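Local coordinates for protein transcriptional regulator containing CBS domains (Streptococcus pneumoniae, PDB 6UOF) that probably regulates transcription, with this tandem pair of CBS domains likely serving as its regulatory, ligand-sensing part, at residues P40-N43 against V47-G50. Numbering follows the deposited sequence.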
# COMPACT_ATOMS: atom_id res chain seq x y z
N PRO A 40 2.57 -1.00 -0.84
CA PRO A 40 2.18 -2.39 -1.05
C PRO A 40 3.36 -3.14 -1.68
O PRO A 40 4.15 -2.57 -2.42
CB PRO A 40 1.02 -2.30 -2.04
CG PRO A 40 1.30 -1.02 -2.84
CD PRO A 40 1.94 -0.08 -1.82
N VAL A 41 3.41 -4.44 -1.40
CA VAL A 41 4.45 -5.34 -1.96
C VAL A 41 3.78 -6.43 -2.79
O VAL A 41 2.83 -7.05 -2.30
CB VAL A 41 5.28 -5.97 -0.84
CG1 VAL A 41 6.42 -6.76 -1.45
CG2 VAL A 41 5.81 -4.92 0.13
N ILE A 42 4.30 -6.65 -4.00
CA ILE A 42 3.73 -7.70 -4.89
C ILE A 42 4.74 -8.81 -5.16
O ILE A 42 5.95 -8.57 -5.15
CB ILE A 42 3.24 -7.10 -6.22
CG1 ILE A 42 4.37 -6.42 -7.00
CG2 ILE A 42 2.05 -6.20 -5.98
CD1 ILE A 42 4.00 -6.01 -8.42
N ASN A 43 4.21 -9.98 -5.44
CA ASN A 43 5.08 -11.09 -5.89
C ASN A 43 5.14 -11.08 -7.42
O ASN A 43 4.58 -10.16 -8.07
CB ASN A 43 4.63 -12.43 -5.31
CG ASN A 43 3.28 -12.90 -5.81
OD1 ASN A 43 2.74 -12.34 -6.76
ND2 ASN A 43 2.75 -13.95 -5.20
N VAL A 47 0.46 -10.34 -7.23
CA VAL A 47 -0.47 -10.47 -6.07
C VAL A 47 0.13 -9.71 -4.88
O VAL A 47 1.34 -9.77 -4.64
CB VAL A 47 -0.74 -11.95 -5.74
CG1 VAL A 47 -1.48 -12.13 -4.43
CG2 VAL A 47 -1.51 -12.62 -6.86
N VAL A 48 -0.73 -8.99 -4.16
CA VAL A 48 -0.26 -8.29 -2.94
C VAL A 48 0.06 -9.35 -1.87
O VAL A 48 -0.82 -10.14 -1.53
CB VAL A 48 -1.32 -7.29 -2.45
CG1 VAL A 48 -0.93 -6.67 -1.12
CG2 VAL A 48 -1.55 -6.22 -3.49
N VAL A 49 1.30 -9.33 -1.37
CA VAL A 49 1.75 -10.34 -0.37
C VAL A 49 2.07 -9.68 0.97
O VAL A 49 2.36 -10.41 1.93
CB VAL A 49 2.95 -11.13 -0.91
CG1 VAL A 49 2.53 -12.06 -2.03
CG2 VAL A 49 4.09 -10.23 -1.35
N GLY A 50 2.03 -8.35 1.03
CA GLY A 50 2.34 -7.64 2.28
C GLY A 50 2.41 -6.15 2.03
O GLY A 50 2.14 -5.68 0.91
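Val-41 and Gly-50 pair across the beta hairpin of the first CBS domain, in which strand 39-42 turns back into strand 48-52, and a beta bulge interrupts the ladder next to them. Backbone bonds hold the two strands. Val-41 N donates to Gly-50 O at 2.9 Å, and Val-41 O accepts from Val-49 N in a nearly straight bond (168° at the hydrogen). Val-49 and Gly-50 together lie opposite Val-41, so the register slips by one residue before Ile-42 pairs with Val-48 as a non-hydrogen-bonded pair. Nearer the turn, Asn-43 N reaches Val-47 O at 3.0 Å, in the carbonyl plane, and the same oxygen receives a CA-H...O contact from Ile-42 CA.

Apolar contacts flank this ladder. Val-41 crosses Val-49 at about a right angle, CG1 lying 4.2 Å from Val-49 CG2, while its side chain also packs on Ile-66 and Met-70. On the other face, Ile-42 CG2 approaches Val-48 CG2, and both residues touch Leu-107 of the second CBS domain, so the hairpin forms part of the interface between the two repeats.

The Asn-43 amide closes the turn. Its CG sits between the backbone N and carbonyl carbon (chi1 66°), bringing OD1 to both His-45 N and Val-47 N. The Val-47 N-H arrives from above the amide plane, 3.1 Å from Asn-43 OD1, while ND2 rests 3.7 Å from Val-49 CG1.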